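Local coordinates for conserved hypothetical protein BatB (PDB 3IBS) that is of unknown function but carries a von Willebrand factor A domain that binds a magnesium ion, within a larger, probably membrane-bound protein, at residues 57-62 / 88-93. Sequence-based numbering, arbitrary orientation.
Sequences VFAGDA and SKQGTA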
ATOM      1  N   VAL A  57      24.610  -1.814  10.961  1.00 13.24           N
ATOM      2  CA  VAL A  57      23.495  -1.572  10.068  1.00 13.64           C
ATOM      3  C   VAL A  57      23.967  -1.887   8.643  1.00 14.42           C
ATOM      4  O   VAL A  57      25.160  -1.750   8.337  1.00 14.50           O
ATOM      5  CB  VAL A  57      22.900  -0.141  10.218  1.00 13.66           C
ATOM      6  CG1 VAL A  57      22.212   0.025  11.586  1.00 13.59           C
ATOM      7  CG2 VAL A  57      23.995   0.938  10.062  1.00 12.35           C
ATOM      8  N   PHE A  58      23.063  -2.380   7.797  1.00 14.62           N
ATOM      9  CA  PHE A  58      23.454  -2.683   6.418  1.00 14.94           C
ATOM     10  C   PHE A  58      22.342  -2.436   5.427  1.00 15.29           C
ATOM     11  O   PHE A  58      21.131  -2.533   5.738  1.00 14.74           O
ATOM     12  CB  PHE A  58      23.988  -4.128   6.281  1.00 14.95           C
ATOM     13  CG  PHE A  58      22.924  -5.205   6.426  1.00 15.58           C
ATOM     14  CD1 PHE A  58      22.221  -5.672   5.297  1.00 15.13           C
ATOM     15  CD2 PHE A  58      22.646  -5.762   7.671  1.00 14.03           C
ATOM     16  CE1 PHE A  58      21.254  -6.667   5.416  1.00 14.56           C
ATOM     17  CE2 PHE A  58      21.690  -6.764   7.811  1.00 14.21           C
ATOM     18  CZ  PHE A  58      20.977  -7.221   6.697  1.00 13.92           C
ATOM     19  N   ALA A  59      22.769  -2.101   4.217  1.00 15.23           N
ATOM     20  CA  ALA A  59      21.904  -2.187   3.071  1.00 15.37           C
ATOM     21  C   ALA A  59      22.804  -2.701   1.949  1.00 15.87           C
ATOM     22  O   ALA A  59      23.188  -3.868   1.969  1.00 16.68           O
ATOM     23  CB  ALA A  59      21.255  -0.811   2.769  1.00 15.02           C
ATOM     24  N   GLY A  60      23.174  -1.849   0.999  1.00 16.29           N
ATOM     25  CA  GLY A  60      24.179  -2.209  -0.014  1.00 16.57           C
ATOM     26  C   GLY A  60      25.589  -2.341   0.544  1.00 17.53           C
ATOM     27  O   GLY A  60      26.404  -3.093  -0.004  1.00 17.51           O
ATOM     28  N   ASP A  61      25.875  -1.603   1.616  1.00 17.65           N
ATOM     29  CA  ASP A  61      27.106  -1.746   2.405  1.00 18.99           C
ATOM     30  C   ASP A  61      26.719  -2.042   3.851  1.00 18.64           C
ATOM     31  O   ASP A  61      25.537  -1.911   4.218  1.00 18.79           O
ATOM     32  CB  ASP A  61      27.926  -0.434   2.386  1.00 19.73           C
ATOM     33  CG  ASP A  61      28.459  -0.072   0.984  1.00 24.36           C
ATOM     34  OD1 ASP A  61      28.914  -0.979   0.244  1.00 28.17           O
ATOM     35  OD2 ASP A  61      28.417   1.132   0.617  1.00 26.44           O
ATOM     36  N   ALA A  62      27.710  -2.393   4.676  1.00 17.98           N
ATOM     37  CA  ALA A  62      27.526  -2.571   6.113  1.00 17.70           C
ATOM     38  C   ALA A  62      28.497  -1.701   6.902  1.00 17.73           C
ATOM     39  O   ALA A  62      29.636  -1.578   6.527  1.00 17.03           O
ATOM     40  CB  ALA A  62      27.720  -4.034   6.507  1.00 17.42           C
ATOM     41  N   SER A  88      23.168   5.162   1.848  1.00 20.03           N
ATOM     42  CA  SER A  88      22.497   5.464   0.572  1.00 20.17           C
ATOM     43  C   SER A  88      22.570   4.332  -0.469  1.00 20.32           C
ATOM     44  O   SER A  88      21.609   4.110  -1.187  1.00 20.77           O
ATOM     45  CB  SER A  88      22.996   6.782  -0.022  1.00 20.25           C
ATOM     46  OG  SER A  88      24.406   6.776  -0.089  1.00 21.20           O
ATOM     47  N   LYS A  89      23.693   3.624  -0.551  1.00 20.24           N
ATOM     48  CA  LYS A  89      23.823   2.476  -1.456  1.00 20.19           C
ATOM     49  C   LYS A  89      22.811   1.381  -1.107  1.00 20.13           C
ATOM     50  O   LYS A  89      22.798   0.865   0.019  1.00 19.67           O
ATOM     51  CB  LYS A  89      25.244   1.916  -1.389  1.00 20.48           C
ATOM     52  CG  LYS A  89      25.463   0.649  -2.184  1.00 22.23           C
ATOM     53  CD  LYS A  89      26.938   0.324  -2.302  1.00 26.20           C
ATOM     54  CE  LYS A  89      27.167  -1.012  -2.997  1.00 28.89           C
ATOM     55  NZ  LYS A  89      28.633  -1.250  -3.218  1.00 31.59           N
ATOM     56  N   GLN A  90      21.959   1.022  -2.069  1.00 19.98           N
ATOM     57  CA  GLN A  90      20.932   0.026  -1.779  1.00 20.02           C
ATOM     58  C   GLN A  90      21.422  -1.402  -2.061  1.00 19.57           C
ATOM     59  O   GLN A  90      22.420  -1.599  -2.745  1.00 19.80           O
ATOM     60  CB  GLN A  90      19.579   0.389  -2.430  1.00 20.45           C
ATOM     61  CG  GLN A  90      18.911   1.643  -1.756  1.00 21.47           C
ATOM     62  CD  GLN A  90      18.771   1.483  -0.213  1.00 22.58           C
ATOM     63  OE1 GLN A  90      17.972   0.661   0.260  1.00 21.67           O
ATOM     64  NE2 GLN A  90      19.538   2.277   0.558  1.00 18.94           N
ATOM     65  N   GLY A  91      20.749  -2.382  -1.472  1.00 19.25           N
ATOM     66  CA  GLY A  91      21.140  -3.790  -1.596  1.00 17.84           C
ATOM     67  C   GLY A  91      20.828  -4.494  -0.293  1.00 17.38           C
ATOM     68  O   GLY A  91      20.250  -3.894   0.631  1.00 17.36           O
ATOM     69  N   THR A  92      21.196  -5.768  -0.209  1.00 16.28           N
ATOM     70  CA  THR A  92      20.907  -6.582   0.962  1.00 16.16           C
ATOM     71  C   THR A  92      22.173  -7.363   1.302  1.00 16.19           C
ATOM     72  O   THR A  92      22.216  -8.588   1.148  1.00 16.02           O
ATOM     73  CB  THR A  92      19.726  -7.556   0.704  1.00 16.40           C
ATOM     74  OG1 THR A  92      18.629  -6.843   0.125  1.00 15.60           O
ATOM     75  CG2 THR A  92      19.245  -8.223   2.028  1.00 14.19           C
ATOM     76  N   ALA A  93      23.187  -6.645   1.777  1.00 15.12           N
ATOM     77  CA  ALA A  93      24.527  -7.221   1.966  1.00 15.37           C
ATOM     78  C   ALA A  93      24.694  -7.936   3.304  1.00 15.51           C
ATOM     79  O   ALA A  93      25.484  -7.517   4.160  1.00 14.89           O
ATOM     80  CB  ALA A  93      25.611  -6.139   1.770  1.00 15.16           C
TER
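Lys-89 reaches over the turn between strands 52-58 and 62-69. Its CB leaves toward that turn, and with CG anti to the backbone N (chi1 175°) the extended chain runs straight out. CG lies 3.8 Å from Gly-60 CA. The chain crosses the Asp-61 side chain at about a right angle, with CD 3.4 Å from Asp-61 OD2. CE passes Gly-60 O, and NZ ends in a salt bridge whose hydrogen bond, 3.5 Å to Asp-61 OD1, is weak. Lysine fits because its methylenes lie along Gly-60 while the amino group, at an exposed position, reaches the carboxylate. A CB on Gly-60 would collide with Lys-89 CG and Gln-90 O; one on Gly-91 (phi 146°) would press on the preceding carbonyl O. Gly-60 N donates to Lys-89 O (2.9 Å) from above the carbonyl plane, and Ala-93 N, at the N-cap of helix 94-102, gives Ala-59 O a straighter 2.8 Å bond. Phe-58 brings a ring edge to Thr-92 CG2. Thr-92, its OG1 hydrogen-bonded to Glu-122 O, has its side chain about 4 Å from the magnesium; Gln-90, whose OE1 accepts from Asn-22 N, touches the metal ligand Ser-21. The turn thus backs a metal-site loop, as in the MIDAS of von Willebrand factor A domains.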